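Local coordinates for protein aldehyde dehydrogenase (Anabaena variabilis, PDB 4H7N) that probably oxidises aldehydes to carboxylic acids with NAD+ as the electron acceptor, at residues Leu47-Arg52 against Glu104-Ser109; Glu217-Ala222 against Ala229-Gly234; Gly303-Ile308 against Cys346-Met351. All blocks are in the same frame, centred on the assembly; numbering follows the deposited sequence.

Contact 1 of 3, residues Leu47-Arg52 against Glu104-Ser109; sequences LGVEGR and ELLQTS
The side chain of L106 reaches with its CD1 methyl over the branch point of V49, and this overlap illustrates how one well-placed methyl can join two helices. CD1 of L106 lies 3.5 Å from CG2 of V49, and CB of V49 is equally close to the same methyl. Of the two valine branches, CG2 takes the contact: it stands anti to the backbone N, whereas CG1 (chi1 66°) fills the tighter position between N and the carbonyl carbon. R52 meets this methyl from a direction roughly at right angles to V49, its guanidinium turned edge-on, with NH2 3.6 Å from CD1 of L106 and the methyl in the plane of the group. A bend at chi3 (-64°) folds the arginine back on its own helix, where one face of the guanidinium covers the peptide between G48 and V49. The polar end of R52 is engaged elsewhere: NE bonds to the carbonyl oxygen of L152, and NH1 to that of W44 and to a bound glycerol, probably from the crystallisation liquor. In the fold, the start of helix 48-64 thus meets the end of helix 82-106; V49 also touches A102 there, and L106 rests on L450. The buried patch is small, 97 Å² in all, and lies far from the predicted active site. Its chemistry is that of dispersion: a methyl packs against valine carbons and the rim of a cation whose hydrogen bonds are spent on other partners, which implies close fit without directional bonding between the two segments.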
loop_
_atom_site.group_PDB
_atom_site.type_symbol
_atom_site.label_atom_id
_atom_site.label_comp_id
_atom_site.label_asym_id
_atom_site.label_seq_id
_atom_site.Cartn_x
_atom_site.Cartn_y
_atom_site.Cartn_z
ATOM N N LEU A 47 5.820 -22.782 -12.094
ATOM C CA LEU A 47 7.077 -23.424 -11.662
ATOM C C LEU A 47 7.223 -23.618 -10.170
ATOM O O LEU A 47 7.952 -24.474 -9.751
ATOM C CB LEU A 47 8.296 -22.612 -12.064
ATOM C CG LEU A 47 8.939 -22.796 -13.410
ATOM C CD1 LEU A 47 10.291 -22.086 -13.344
ATOM C CD2 LEU A 47 9.106 -24.236 -13.819
ATOM N N GLY A 48 6.599 -22.765 -9.368
ATOM C CA GLY A 48 6.818 -22.789 -7.933
ATOM C C GLY A 48 8.085 -22.069 -7.485
ATOM O O GLY A 48 9.064 -21.914 -8.241
ATOM N N VAL A 49 8.069 -21.623 -6.237
ATOM C CA VAL A 49 9.192 -20.861 -5.723
ATOM C C VAL A 49 10.533 -21.603 -5.812
ATOM O O VAL A 49 11.557 -20.983 -6.061
ATOM C CB VAL A 49 8.951 -20.394 -4.270
ATOM C CG1 VAL A 49 8.892 -21.550 -3.304
ATOM C CG2 VAL A 49 10.046 -19.415 -3.869
ATOM N N GLU A 50 10.528 -22.918 -5.661
ATOM C CA GLU A 50 11.804 -23.650 -5.697
ATOM C C GLU A 50 12.373 -23.675 -7.118
ATOM O O GLU A 50 13.574 -23.542 -7.321
ATOM C CB GLU A 50 11.670 -25.074 -5.120
ATOM C CG GLU A 50 11.414 -25.153 -3.604
ATOM C CD GLU A 50 12.531 -24.533 -2.746
ATOM O OE1 GLU A 50 13.716 -24.357 -3.180
ATOM O OE2 GLU A 50 12.224 -24.213 -1.593
ATOM N N GLY A 51 11.511 -23.880 -8.097
ATOM C CA GLY A 51 11.918 -23.771 -9.493
ATOM C C GLY A 51 12.428 -22.355 -9.841
ATOM O O GLY A 51 13.395 -22.226 -10.582
ATOM N N ARG A 52 11.784 -21.305 -9.307
ATOM C CA ARG A 52 12.185 -19.932 -9.614
ATOM C C ARG A 52 13.540 -19.628 -9.022
ATOM O O ARG A 52 14.351 -18.960 -9.679
ATOM C CB ARG A 52 11.145 -18.869 -9.203
ATOM C CG ARG A 52 9.880 -18.996 -10.018
ATOM C CD ARG A 52 8.872 -17.902 -9.788
ATOM N NE ARG A 52 8.315 -17.851 -8.421
ATOM C CZ ARG A 52 7.226 -18.479 -8.001
ATOM N NH1 ARG A 52 6.511 -19.236 -8.810
ATOM N NH2 ARG A 52 6.827 -18.299 -6.743
ATOM N N GLU A 104 9.640 -19.471 2.646
ATOM C CA GLU A 104 8.895 -19.303 3.873
ATOM C C GLU A 104 7.814 -18.256 3.686
ATOM O O GLU A 104 6.720 -18.397 4.195
ATOM C CB GLU A 104 9.821 -18.900 4.971
ATOM C CG GLU A 104 9.162 -18.584 6.283
ATOM C CD GLU A 104 9.614 -17.221 6.782
ATOM O OE1 GLU A 104 10.394 -16.548 6.048
ATOM O OE2 GLU A 104 9.192 -16.825 7.897
ATOM N N LEU A 105 8.104 -17.223 2.912
ATOM C CA LEU A 105 7.125 -16.159 2.691
ATOM C C LEU A 105 5.988 -16.595 1.793
ATOM O O LEU A 105 4.924 -15.990 1.850
ATOM C CB LEU A 105 7.810 -14.885 2.109
ATOM C CG LEU A 105 8.858 -14.284 3.065
ATOM C CD1 LEU A 105 9.608 -13.129 2.425
ATOM C CD2 LEU A 105 8.235 -13.816 4.384
ATOM N N LEU A 106 6.200 -17.597 0.934
ATOM C CA LEU A 106 5.187 -17.991 -0.029
ATOM C C LEU A 106 4.380 -19.231 0.379
ATOM O O LEU A 106 3.502 -19.666 -0.349
ATOM C CB LEU A 106 5.809 -18.242 -1.367
ATOM C CG LEU A 106 6.477 -17.040 -2.028
ATOM C CD1 LEU A 106 7.107 -17.535 -3.284
ATOM C CD2 LEU A 106 5.476 -15.970 -2.371
ATOM N N GLN A 107 4.684 -19.806 1.527
ATOM C CA GLN A 107 4.038 -21.070 1.910
ATOM C C GLN A 107 2.564 -20.822 2.310
ATOM O O GLN A 107 2.269 -19.872 3.035
ATOM C CB GLN A 107 4.812 -21.731 3.050
ATOM C CG GLN A 107 4.612 -21.054 4.390
ATOM C CD GLN A 107 5.691 -21.409 5.398
ATOM O OE1 GLN A 107 6.326 -22.468 5.308
ATOM N NE2 GLN A 107 5.914 -20.512 6.366
ATOM N N THR A 108 1.651 -21.653 1.808
ATOM C CA THR A 108 0.242 -21.596 2.226
ATOM C C THR A 108 0.144 -21.979 3.714
ATOM O O THR A 108 1.077 -22.493 4.314
ATOM C CB THR A 108 -0.651 -22.580 1.428
ATOM O OG1 THR A 108 -0.226 -23.929 1.706
ATOM C CG2 THR A 108 -0.624 -22.308 -0.096
ATOM N N SER A 109 -1.013 -21.741 4.295
ATOM C CA SER A 109 -1.247 -22.097 5.671
ATOM C C SER A 109 -2.687 -22.595 5.796
ATOM O O SER A 109 -3.529 -22.326 4.944
ATOM C CB SER A 109 -0.965 -20.883 6.563
ATOM O OG SER A 109 -1.538 -19.710 6.000
#

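Contact 2 of 3, residues Glu217-Ala222 against Ala229-Gly234; sequences EVAETA and AYLELG
A229 opens strand 229-232 by setting its CB against the CB of A222, 3.8 Å away, on helix 212-225. With no branch on either residue, the two backbones can come near, and their CA atoms are 6.2 Å apart, the nearest such pair between the segments. One step on, Y230 belongs to other company, its ring in a cation-pi interaction with R452. L231 then returns to the helix and divides its two methyls between neighbours one residue apart: CD1 meets CB of A219 at 3.8 Å, while CD2 meets CG1 of V218 at the same 3.8 Å. The fork is aimed by chi1 (-50°), which sets CG beside the backbone N and anti to the carbonyl carbon. V218 answers with CG1, the branch anti to its own backbone N (169°), and the valine and leucine point opposite ways as they pass. The helix is regular here, N of A222 bonding to O of V218 at 2.9 Å, and these two residues meet the strand one turn apart. E232, predicted to be an active-site residue, comes directly after L231, and its backbone pairs with F208 of strand 205-209. The axes of segments 217-222 and 229-232 approach to 9.0 Å, their N-to-C directions 176° apart, the geometry of a beta-alpha-beta crossover in which helix 212-225 links parallel strands 205-209 and 229-232. V206 of the former strand touches both A222 and A229, and F208 touches V218; I200 of helix 193-200 covers V218 from another helix, and F226 of the second subunit packs on L231 and L233.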
loop_
_atom_site.group_PDB
_atom_site.type_symbol
_atom_site.label_atom_id
_atom_site.label_comp_id
_atom_site.label_asym_id
_atom_site.label_seq_id
_atom_site.Cartn_x
_atom_site.Cartn_y
_atom_site.Cartn_z
ATOM N N GLU A 217 4.153 12.566 -9.869
ATOM C CA GLU A 217 3.458 12.351 -11.115
ATOM C C GLU A 217 3.185 10.848 -11.284
ATOM O O GLU A 217 2.123 10.449 -11.750
ATOM C CB GLU A 217 4.367 12.931 -12.191
ATOM C CG GLU A 217 3.963 12.850 -13.636
ATOM C CD GLU A 217 4.974 13.639 -14.506
ATOM O OE1 GLU A 217 5.833 14.364 -13.938
ATOM O OE2 GLU A 217 4.912 13.528 -15.750
ATOM N N VAL A 218 4.125 9.997 -10.877
ATOM C CA VAL A 218 3.913 8.546 -10.974
ATOM C C VAL A 218 2.801 8.097 -10.028
ATOM O O VAL A 218 2.032 7.244 -10.373
ATOM C CB VAL A 218 5.188 7.736 -10.656
ATOM C CG1 VAL A 218 4.847 6.250 -10.493
ATOM C CG2 VAL A 218 6.196 7.914 -11.764
ATOM N N ALA A 219 2.732 8.680 -8.834
ATOM C CA ALA A 219 1.631 8.413 -7.870
ATOM C C ALA A 219 0.305 8.698 -8.507
ATOM O O ALA A 219 -0.675 7.922 -8.404
ATOM C CB ALA A 219 1.783 9.290 -6.615
ATOM N N GLU A 220 0.227 9.863 -9.120
ATOM C CA GLU A 220 -1.049 10.299 -9.697
ATOM C C GLU A 220 -1.427 9.454 -10.901
ATOM O O GLU A 220 -2.534 9.058 -10.995
ATOM C CB GLU A 220 -1.018 11.805 -10.053
ATOM C CG GLU A 220 -0.909 12.714 -8.819
ATOM C CD GLU A 220 -0.583 14.180 -9.136
ATOM O OE1 GLU A 220 -1.042 14.663 -10.193
ATOM O OE2 GLU A 220 0.111 14.849 -8.309
ATOM N N THR A 221 -0.481 9.109 -11.772
ATOM C CA THR A 221 -0.740 8.196 -12.900
ATOM C C THR A 221 -1.153 6.811 -12.453
ATOM O O THR A 221 -2.130 6.231 -12.943
ATOM C CB THR A 221 0.490 8.103 -13.816
ATOM O OG1 THR A 221 0.822 9.408 -14.247
ATOM C CG2 THR A 221 0.193 7.287 -15.048
ATOM N N ALA A 222 -0.429 6.257 -11.499
ATOM C CA ALA A 222 -0.823 4.953 -10.959
ATOM C C ALA A 222 -2.253 4.956 -10.384
ATOM O O ALA A 222 -3.024 3.987 -10.525
ATOM C CB ALA A 222 0.168 4.556 -9.885
ATOM N N ALA A 229 1.304 1.555 -6.327
ATOM C CA ALA A 229 2.600 2.172 -6.579
ATOM C C ALA A 229 3.490 2.112 -5.344
ATOM O O ALA A 229 3.092 2.543 -4.245
ATOM C CB ALA A 229 2.388 3.620 -7.007
ATOM N N TYR A 230 4.711 1.628 -5.537
ATOM C CA TYR A 230 5.759 1.745 -4.548
ATOM C C TYR A 230 6.694 2.845 -4.998
ATOM O O TYR A 230 7.265 2.804 -6.102
ATOM C CB TYR A 230 6.522 0.442 -4.291
ATOM C CG TYR A 230 7.616 0.651 -3.236
ATOM C CD1 TYR A 230 7.327 0.543 -1.872
ATOM C CD2 TYR A 230 8.912 0.946 -3.586
ATOM C CE1 TYR A 230 8.297 0.793 -0.905
ATOM C CE2 TYR A 230 9.871 1.212 -2.624
ATOM C CZ TYR A 230 9.557 1.116 -1.290
ATOM O OH TYR A 230 10.497 1.340 -0.300
ATOM N N LEU A 231 6.884 3.818 -4.127
ATOM C CA LEU A 231 7.626 5.018 -4.452
ATOM C C LEU A 231 8.719 5.317 -3.416
ATOM O O LEU A 231 8.443 5.404 -2.200
ATOM C CB LEU A 231 6.708 6.236 -4.488
ATOM C CG LEU A 231 5.447 6.094 -5.303
ATOM C CD1 LEU A 231 4.570 7.288 -5.026
ATOM C CD2 LEU A 231 5.773 6.007 -6.767
ATOM N N GLU A 232 9.918 5.585 -3.908
ATOM C CA GLU A 232 11.024 6.020 -3.038
ATOM C C GLU A 232 11.656 7.230 -3.687
ATOM O O GLU A 232 12.201 7.138 -4.788
ATOM C CB GLU A 232 12.003 4.888 -2.815
ATOM C CG GLU A 232 12.846 5.087 -1.559
ATOM C CD GLU A 232 13.035 3.810 -0.748
ATOM O OE1 GLU A 232 12.050 3.069 -0.439
ATOM O OE2 GLU A 232 14.195 3.581 -0.385
ATOM N N LEU A 233 11.466 8.395 -3.064
ATOM C CA LEU A 233 11.607 9.683 -3.766
ATOM C C LEU A 233 12.686 10.608 -3.219
ATOM O O LEU A 233 12.636 11.811 -3.397
ATOM C CB LEU A 233 10.291 10.445 -3.768
ATOM C CG LEU A 233 9.068 9.692 -4.273
ATOM C CD1 LEU A 233 7.905 10.644 -4.439
ATOM C CD2 LEU A 233 9.420 8.979 -5.588
ATOM N N GLY A 234 13.680 10.068 -2.568
ATOM C CA GLY A 234 14.782 10.918 -2.201
ATOM C C GLY A 234 14.644 11.376 -0.768
ATOM O O GLY A 234 13.709 11.013 -0.027
#

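Contact 3 of 3, residues Gly303-Ile308 against Cys346-Met351; sequences GAIGPI and CRPTVM
The carbonyl oxygen of G306 accepts two hydrogen bonds, one from the hydroxyl of T262 and one from water 1, which joins it to C346. The water sits 2.8 Å from O of G306, to which it donates, and 2.9 Å from N of C346, from which it accepts. This is a water-bridged meeting of two chain segments at the margin of the alpha/beta domain built on the seven-stranded sheet, probably the catalytic domain of the family: the loop before helix 311-326 lies against the approach to strand 349-352. Beside the bridge the contact is apolar. The extended chi2 of I308 (157°) carries CD1 to 3.9 Å from the backbone N of C346 and 4.0 Å from its CB, and helix 311-326 covers the isoleucine through A314 and I317. I305 brings CG2 up to the end of the C346 carbonyl, 4.0 Å from O. The turn into the strand is held from within, since OG1 of T349 donates to O of R347 at 2.7 Å, tilted 26° from the carbonyl plane, and accepts from the backbone N of G335. Loosest of the contacts is the last, CG1 of I305 to CG of P348 at 4.4 Å.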
loop_
_atom_site.group_PDB
_atom_site.type_symbol
_atom_site.label_atom_id
_atom_site.label_comp_id
_atom_site.label_asym_id
_atom_site.label_seq_id
_atom_site.Cartn_x
_atom_site.Cartn_y
_atom_site.Cartn_z
ATOM N N GLY A 303 41.517 7.319 -7.468
ATOM C CA GLY A 303 40.807 7.883 -6.322
ATOM C C GLY A 303 39.429 7.318 -6.100
ATOM O O GLY A 303 38.879 6.601 -6.936
ATOM N N ALA A 304 38.878 7.645 -4.948
ATOM C CA ALA A 304 37.604 7.110 -4.520
ATOM C C ALA A 304 36.404 7.894 -5.090
ATOM O O ALA A 304 35.297 7.368 -5.184
ATOM C CB ALA A 304 37.549 7.126 -2.989
ATOM N N ILE A 305 36.612 9.150 -5.468
ATOM C CA ILE A 305 35.456 10.030 -5.805
ATOM C C ILE A 305 35.299 10.114 -7.310
ATOM O O ILE A 305 36.159 10.718 -8.016
ATOM C CB ILE A 305 35.635 11.434 -5.213
ATOM C CG1 ILE A 305 35.953 11.316 -3.720
ATOM C CG2 ILE A 305 34.410 12.306 -5.493
ATOM C CD1 ILE A 305 34.908 10.532 -2.947
ATOM N N GLY A 306 34.232 9.488 -7.798
ATOM C CA GLY A 306 33.892 9.554 -9.222
ATOM C C GLY A 306 33.276 10.882 -9.657
ATOM O O GLY A 306 33.014 11.748 -8.834
ATOM N N PRO A 307 32.985 11.006 -10.942
ATOM C CA PRO A 307 32.383 12.192 -11.468
ATOM C C PRO A 307 30.918 12.309 -11.117
ATOM O O PRO A 307 30.266 11.307 -10.779
ATOM C CB PRO A 307 32.533 12.014 -12.975
ATOM C CG PRO A 307 32.500 10.549 -13.189
ATOM C CD PRO A 307 33.175 9.975 -11.984
ATOM N N ILE A 308 30.387 13.507 -11.293
ATOM C CA ILE A 308 28.955 13.698 -11.258
ATOM C C ILE A 308 28.418 13.116 -12.539
ATOM O O ILE A 308 28.775 13.571 -13.608
ATOM C CB ILE A 308 28.631 15.169 -11.177
ATOM C CG1 ILE A 308 29.270 15.735 -9.904
ATOM C CG2 ILE A 308 27.131 15.396 -11.208
ATOM C CD1 ILE A 308 29.489 17.217 -10.002
ATOM N N CYS A 346 33.137 17.324 -8.607
ATOM C CA CYS A 346 33.117 18.146 -7.393
ATOM C C CYS A 346 33.811 17.364 -6.298
ATOM O O CYS A 346 33.508 16.178 -6.059
ATOM C CB CYS A 346 31.691 18.458 -6.940
ATOM S SG CYS A 346 31.625 19.723 -5.610
ATOM N N ARG A 347 34.691 18.038 -5.598
ATOM C CA ARG A 347 35.353 17.418 -4.468
ATOM C C ARG A 347 34.497 17.526 -3.215
ATOM O O ARG A 347 33.633 18.397 -3.110
ATOM C CB ARG A 347 36.710 18.064 -4.185
ATOM C CG ARG A 347 37.759 17.811 -5.237
ATOM C CD ARG A 347 39.052 18.541 -4.898
ATOM N NE ARG A 347 40.144 17.887 -5.610
ATOM C CZ ARG A 347 40.529 18.167 -6.849
ATOM N NH1 ARG A 347 39.944 19.140 -7.553
ATOM N NH2 ARG A 347 41.520 17.467 -7.386
ATOM N N PRO A 348 34.751 16.642 -2.254
ATOM C CA PRO A 348 34.157 16.762 -0.917
ATOM C C PRO A 348 34.263 18.191 -0.394
ATOM O O PRO A 348 35.321 18.794 -0.435
ATOM C CB PRO A 348 35.009 15.801 -0.083
ATOM C CG PRO A 348 35.416 14.746 -1.059
ATOM C CD PRO A 348 35.705 15.515 -2.324
ATOM N N THR A 349 33.137 18.747 0.001
ATOM C CA THR A 349 33.023 20.152 0.303
ATOM C C THR A 349 32.447 20.334 1.685
ATOM O O THR A 349 31.327 19.888 1.936
ATOM C CB THR A 349 32.110 20.800 -0.729
ATOM O OG1 THR A 349 32.685 20.632 -2.031
ATOM C CG2 THR A 349 31.881 22.247 -0.467
ATOM N N VAL A 350 33.219 20.953 2.594
ATOM C CA VAL A 350 32.725 21.326 3.937
ATOM C C VAL A 350 32.432 22.821 3.946
ATOM O O VAL A 350 33.309 23.618 3.601
ATOM C CB VAL A 350 33.744 21.001 5.041
ATOM C CG1 VAL A 350 33.228 21.416 6.416
ATOM C CG2 VAL A 350 34.085 19.519 5.013
HETATM N N MSE A 351 31.223 23.186 4.372
HETATM C CA MSE A 351 30.830 24.576 4.508
HETATM C C MSE A 351 30.253 24.858 5.866
HETATM O O MSE A 351 29.546 24.032 6.450
HETATM C CB MSE A 351 29.716 24.945 3.557
HETATM C CG MSE A 351 29.737 24.299 2.199
HETATM SE SE MSE A 351 28.209 25.003 1.100
HETATM C CE MSE A 351 26.914 25.370 2.420
HETATM O O HOH W 1 33.575 14.428 -8.371
#

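The three contacts follow one another along the chain, each closing before the next opens. Contact 1 joins two helices of the N-terminal half, contact 2 lies within a beta-alpha-beta unit of the mixed sheet that holds strands 205-209 and 229-232, and contact 3 lies at the seven-stranded sheet. Centres of contacts 1 and 2 are 29 Å apart, those of 2 and 3 are 30 Å, and those of 1 and 3 are 45 Å, on opposite sides of the chain's centre; none touches another. Strand 229-232 of contact 2 is followed directly by strand 237-241 of the second sheet, to which contact 3 also belongs, so the predicted active-site glutamate stands near the passage between the two sheets.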